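Local coordinates for putative cell surface protein (Streptococcus pyogenes, PDB 4OFQ), which probably acts as a cell-surface adhesin of the antigen I/II family, its C-terminal region being built from beta-sandwich domains and carrying bound calcium, at residues I85-G90 and K140-K145; L39-K44 and E73-H78. All blocks are in the same frame, centred on the assembly; numbering follows the deposited sequence.

Contact 1: residues I85-G90 and K140-K145; sequences IKAANG and KAYVQK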
loop_
_atom_site.group_PDB
_atom_site.type_symbol
_atom_site.label_atom_id
_atom_site.label_comp_id
_atom_site.label_asym_id
_atom_site.label_seq_id
_atom_site.Cartn_x
_atom_site.Cartn_y
_atom_site.Cartn_z
ATOM N N ILE A 85 15.601 -5.426 15.367
ATOM C CA ILE A 85 15.261 -4.748 16.617
ATOM C C ILE A 85 16.590 -4.473 17.297
ATOM O O ILE A 85 17.284 -5.409 17.719
ATOM C CB ILE A 85 14.379 -5.600 17.537
ATOM C CG1 ILE A 85 13.132 -6.095 16.793
ATOM C CG2 ILE A 85 13.966 -4.786 18.772
ATOM C CD1 ILE A 85 12.207 -6.951 17.668
ATOM N N LYS A 86 16.955 -3.196 17.378
ATOM C CA LYS A 86 18.300 -2.823 17.786
ATOM C C LYS A 86 18.324 -1.719 18.816
ATOM O O LYS A 86 17.558 -0.754 18.736
ATOM C CB LYS A 86 19.138 -2.415 16.562
ATOM C CG LYS A 86 19.555 -3.595 15.695
ATOM C CD LYS A 86 20.423 -3.154 14.521
ATOM C CE LYS A 86 21.331 -4.293 14.052
ATOM N NZ LYS A 86 20.598 -5.573 13.869
ATOM N N ALA A 87 19.213 -1.870 19.786
ATOM C CA ALA A 87 19.439 -0.822 20.766
ATOM C C ALA A 87 20.272 0.270 20.125
ATOM O O ALA A 87 20.913 0.051 19.101
ATOM C CB ALA A 87 20.152 -1.381 21.990
ATOM N N ALA A 88 20.270 1.446 20.742
ATOM C CA ALA A 88 21.032 2.589 20.238
ATOM C C ALA A 88 22.536 2.329 20.124
ATOM O O ALA A 88 23.228 3.003 19.360
ATOM C CB ALA A 88 20.777 3.801 21.091
ATOM N N ASN A 89 23.042 1.358 20.879
ATOM C CA ASN A 89 24.459 1.026 20.828
ATOM C C ASN A 89 24.769 0.014 19.733
ATOM O O ASN A 89 25.895 -0.473 19.624
ATOM C CB ASN A 89 24.949 0.519 22.188
ATOM C CG ASN A 89 24.351 -0.828 22.566
ATOM O OD1 ASN A 89 23.433 -1.325 21.912
ATOM N ND2 ASN A 89 24.868 -1.422 23.640
ATOM N N GLY A 90 23.758 -0.301 18.931
ATOM C CA GLY A 90 23.911 -1.234 17.830
ATOM C C GLY A 90 23.574 -2.683 18.151
ATOM O O GLY A 90 23.473 -3.497 17.237
ATOM N N LYS A 140 19.535 -2.950 33.207
ATOM C CA LYS A 140 20.916 -2.544 33.406
ATOM C C LYS A 140 21.616 -2.233 32.077
ATOM O O LYS A 140 22.354 -1.250 31.962
ATOM C CB LYS A 140 21.654 -3.638 34.183
ATOM C CG LYS A 140 23.093 -3.331 34.545
ATOM C CD LYS A 140 23.666 -4.470 35.379
ATOM C CE LYS A 140 25.024 -4.120 35.960
ATOM N NZ LYS A 140 25.606 -5.289 36.678
ATOM N N ALA A 141 21.360 -3.055 31.065
ATOM C CA ALA A 141 22.047 -2.924 29.786
ATOM C C ALA A 141 21.541 -1.770 28.924
ATOM O O ALA A 141 22.339 -1.094 28.265
ATOM C CB ALA A 141 21.975 -4.238 29.002
ATOM N N TYR A 142 20.226 -1.555 28.904
ATOM C CA TYR A 142 19.643 -0.592 27.965
ATOM C C TYR A 142 18.856 0.533 28.622
ATOM O O TYR A 142 19.132 1.693 28.370
ATOM C CB TYR A 142 18.800 -1.313 26.901
ATOM C CG TYR A 142 19.608 -2.395 26.228
ATOM C CD1 TYR A 142 20.642 -2.072 25.360
ATOM C CD2 TYR A 142 19.380 -3.729 26.511
ATOM C CE1 TYR A 142 21.407 -3.053 24.768
ATOM C CE2 TYR A 142 20.147 -4.716 25.936
ATOM C CZ TYR A 142 21.157 -4.376 25.068
ATOM O OH TYR A 142 21.916 -5.369 24.492
ATOM N N VAL A 143 17.891 0.186 29.466
ATOM C CA VAL A 143 16.987 1.177 30.051
ATOM C C VAL A 143 17.712 2.218 30.909
ATOM O O VAL A 143 17.535 3.430 30.728
ATOM C CB VAL A 143 15.917 0.498 30.911
ATOM C CG1 VAL A 143 15.000 1.547 31.534
ATOM C CG2 VAL A 143 15.125 -0.520 30.074
ATOM N N GLN A 144 18.523 1.731 31.841
ATOM C CA GLN A 144 19.254 2.595 32.768
ATOM C C GLN A 144 20.344 3.404 32.060
ATOM O O GLN A 144 20.812 4.427 32.578
ATOM C CB GLN A 144 19.859 1.754 33.898
ATOM C CG GLN A 144 20.412 2.549 35.064
ATOM C CD GLN A 144 20.866 1.657 36.207
ATOM O OE1 GLN A 144 21.541 0.653 35.991
ATOM N NE2 GLN A 144 20.490 2.018 37.431
ATOM N N LYS A 145 20.751 2.939 30.882
ATOM C CA LYS A 145 21.721 3.673 30.073
ATOM C C LYS A 145 21.050 4.630 29.082
ATOM O O LYS A 145 21.727 5.329 28.326
ATOM C CB LYS A 145 22.642 2.699 29.337
ATOM C CG LYS A 145 23.467 1.820 30.281
ATOM C CD LYS A 145 24.453 0.952 29.509
ATOM C CE LYS A 145 25.294 0.112 30.449
ATOM N NZ LYS A 145 26.211 -0.794 29.701
#
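Ala87 and Tyr142 make the apolar part of this contact. The methyl group of Ala87 sits obliquely to the phenol ring, against its CD1-CE1 bond, with CB 3.5 Å from each of Tyr142 CD1 and CE1. With CG of Tyr142 beside its own backbone N, anti to the carbonyl carbon (chi1 -53°), the ring swings across to meet Ala87. Ala141 CB covers one face of the same ring, displaced toward the rim, and Phe138 meets it with the ring planes at about 55°.

In fold terms, helix 135-143 is docked here against the end of strand 80-87, where the chain leaves the sheet through a type I beta turn from Ala87 to Gly90, closed by the bond from Gly90 N to Ala87 O (2.9 Å).

Asn89, in the turn, adds a van der Waals contact at the ring edge. Its amide stands almost perpendicular to the phenol ring (88°), and OD1 lies near the ring plane, 3.9 Å from Tyr142 CE1. Both polar ends are held by Asp91 instead: its backbone N bonds to Asn89 OD1, and its carboxylate OD2 bonds to Tyr142 OH.

Contact 2: residues L39-K44 and E73-H78; sequences LTYVAK and EAIDGH
Ile75 and Tyr41 approach each other from opposite directions, and the end of the isoleucine side chain meets the phenol end of the tyrosine. CD1 of Ile75 lies 3.6 Å from Tyr41 OH and 4.3 Å from Tyr41 CE2, oblique to the ring. The tyrosine ring is carried out from strand 38-45 with CG beside the backbone N (chi1 -61°), which brings its hydroxyl end against the weakly bonded strand 75-76.

Leu39, two residues earlier on the same side of the strand, supplies the second contact. Its side chain runs at a slant to that of Ile75, and the approach is looser, with Leu39 CD1 4.2 Å from Ile75 CG1. The two branches of Ile75 diverge: CG1 stands anti to the carbonyl carbon (chi1 -81°) and leads to CD1 and the tyrosine, whereas CG2 is anti to the backbone N. One CG1-CD1 arm thus serves both partners, its inner carbon meeting the leucine and its end the tyrosine.

The backbones remain well apart, 8.9 Å between the CA atoms of Leu39 and Ile75, and the two strands are joined here through side chains within the beta sandwich. Ile166 of strand 164-174, in the other sheet, touches Leu39, Tyr41 and Ile75 alike, while Phe155 touches Tyr41 and Ile75. A calcium ion is bound about 8 Å from the Ile75 side chain.

Lys18 makes a cation-pi interaction with the Tyr41 ring, giving this aromatic group a polar neighbour as well as apolar ones. Across the two strands themselves the contact is dispersive and hydrophobic: the buried isoleucine side chain presents only carbon, so the tyrosine hydroxyl it meets gains no hydrogen bond from it, and the attraction rests on dispersion and burial.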
loop_
_atom_site.group_PDB
_atom_site.type_symbol
_atom_site.label_atom_id
_atom_site.label_comp_id
_atom_site.label_asym_id
_atom_site.label_seq_id
_atom_site.Cartn_x
_atom_site.Cartn_y
_atom_site.Cartn_z
ATOM N N LEU A 39 4.152 -2.146 3.884
ATOM C CA LEU A 39 4.269 -1.037 4.812
ATOM C C LEU A 39 5.444 -1.262 5.754
ATOM O O LEU A 39 5.429 -2.191 6.565
ATOM C CB LEU A 39 2.979 -0.885 5.631
ATOM C CG LEU A 39 1.718 -0.870 4.768
ATOM C CD1 LEU A 39 0.491 -0.651 5.626
ATOM C CD2 LEU A 39 1.849 0.231 3.729
ATOM N N THR A 40 6.439 -0.384 5.677
ATOM C CA THR A 40 7.607 -0.505 6.542
ATOM C C THR A 40 7.633 0.601 7.578
ATOM O O THR A 40 7.743 1.780 7.237
ATOM C CB THR A 40 8.908 -0.505 5.734
ATOM O OG1 THR A 40 8.934 -1.673 4.904
ATOM C CG2 THR A 40 10.130 -0.538 6.676
ATOM N N TYR A 41 7.501 0.201 8.839
ATOM C CA TYR A 41 7.477 1.120 9.956
ATOM C C TYR A 41 8.789 1.083 10.708
ATOM O O TYR A 41 9.446 0.030 10.804
ATOM C CB TYR A 41 6.362 0.733 10.928
ATOM C CG TYR A 41 4.959 0.771 10.366
ATOM C CD1 TYR A 41 4.259 1.975 10.265
ATOM C CD2 TYR A 41 4.310 -0.402 9.989
ATOM C CE1 TYR A 41 2.961 2.007 9.768
ATOM C CE2 TYR A 41 3.026 -0.386 9.499
ATOM C CZ TYR A 41 2.348 0.823 9.398
ATOM O OH TYR A 41 1.073 0.835 8.896
ATOM N N VAL A 42 9.163 2.233 11.264
ATOM C CA VAL A 42 10.295 2.310 12.175
ATOM C C VAL A 42 9.732 2.830 13.494
ATOM O O VAL A 42 9.163 3.921 13.545
ATOM C CB VAL A 42 11.375 3.267 11.626
ATOM C CG1 VAL A 42 12.594 3.320 12.559
ATOM C CG2 VAL A 42 11.786 2.859 10.203
ATOM N N ALA A 43 9.842 2.023 14.545
ATOM C CA ALA A 43 9.230 2.347 15.819
ATOM C C ALA A 43 10.319 2.538 16.855
ATOM O O ALA A 43 11.322 1.803 16.853
ATOM C CB ALA A 43 8.277 1.240 16.255
ATOM N N LYS A 44 10.126 3.521 17.728
ATOM C CA LYS A 44 11.078 3.780 18.803
ATOM C C LYS A 44 10.495 3.428 20.163
ATOM O O LYS A 44 9.360 3.792 20.477
ATOM C CB LYS A 44 11.517 5.252 18.818
ATOM C CG LYS A 44 12.407 5.604 20.024
ATOM C CD LYS A 44 12.910 7.049 19.991
ATOM C CE LYS A 44 11.836 8.014 20.437
ATOM N NZ LYS A 44 12.333 9.421 20.515
ATOM N N GLU A 73 -8.113 -5.149 10.648
ATOM C CA GLU A 73 -9.005 -5.250 9.486
ATOM C C GLU A 73 -8.242 -4.946 8.200
ATOM O O GLU A 73 -8.627 -5.375 7.110
ATOM C CB GLU A 73 -10.167 -4.267 9.621
ATOM C CG GLU A 73 -11.168 -4.315 8.471
ATOM C CD GLU A 73 -11.970 -3.027 8.319
ATOM O OE1 GLU A 73 -11.997 -2.217 9.272
ATOM O OE2 GLU A 73 -12.567 -2.825 7.236
ATOM N N ALA A 74 -7.151 -4.206 8.337
ATOM C CA ALA A 74 -6.421 -3.679 7.193
ATOM C C ALA A 74 -5.106 -4.417 6.984
ATOM O O ALA A 74 -4.820 -4.932 5.898
ATOM C CB ALA A 74 -6.159 -2.186 7.399
ATOM N N ILE A 75 -4.306 -4.464 8.040
ATOM C CA ILE A 75 -3.005 -5.096 7.984
ATOM C C ILE A 75 -3.124 -6.578 8.290
ATOM O O ILE A 75 -3.801 -6.968 9.236
ATOM C CB ILE A 75 -2.039 -4.410 8.977
ATOM C CG1 ILE A 75 -1.495 -3.124 8.349
ATOM C CG2 ILE A 75 -0.906 -5.321 9.352
ATOM C CD1 ILE A 75 -0.896 -2.143 9.343
ATOM N N ASP A 76 -2.501 -7.406 7.459
ATOM C CA ASP A 76 -2.358 -8.828 7.768
ATOM C C ASP A 76 -1.262 -9.022 8.824
ATOM O O ASP A 76 -0.077 -9.015 8.505
ATOM C CB ASP A 76 -2.018 -9.613 6.495
ATOM C CG ASP A 76 -1.833 -11.102 6.754
ATOM O OD1 ASP A 76 -2.130 -11.563 7.886
ATOM O OD2 ASP A 76 -1.390 -11.805 5.819
ATOM N N GLY A 77 -1.651 -9.191 10.085
ATOM C CA GLY A 77 -0.659 -9.322 11.146
ATOM C C GLY A 77 0.295 -10.498 10.966
ATOM O O GLY A 77 1.446 -10.463 11.386
ATOM N N HIS A 78 -0.189 -11.543 10.320
ATOM C CA HIS A 78 0.623 -12.728 10.060
ATOM C C HIS A 78 1.696 -12.541 8.993
ATOM O O HIS A 78 2.531 -13.416 8.799
ATOM C CB HIS A 78 -0.307 -13.887 9.723
ATOM C CG HIS A 78 -1.322 -14.121 10.793
ATOM N ND1 HIS A 78 -1.022 -14.797 11.956
ATOM C CD2 HIS A 78 -2.598 -13.689 10.924
ATOM C CE1 HIS A 78 -2.087 -14.808 12.739
ATOM N NE2 HIS A 78 -3.057 -14.143 12.134
#

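In the fold
From the N terminus, strand 38-45 provides the first half of contact 2, which closes when the chain, after passing through strand 64-70 of the other sheet, reaches 73-78. The chain then enters strand 80-87, whose end opens contact 1; that loop closes at 140-145, within and just beyond helix 135-143, after strand 97-102, helix 110-119 and strand 127-132. The loops therefore follow in series, neither nested nor crossing. Their centres are 23 Å apart and the contacts do not touch, but strands 38-45, 75-76 and 80-87 all pair with strand 149-157. Contact 2 joins two parts of this sheet in the sandwich interior, whereas contact 1 sets helix 135-143 against the end of strand 80-87.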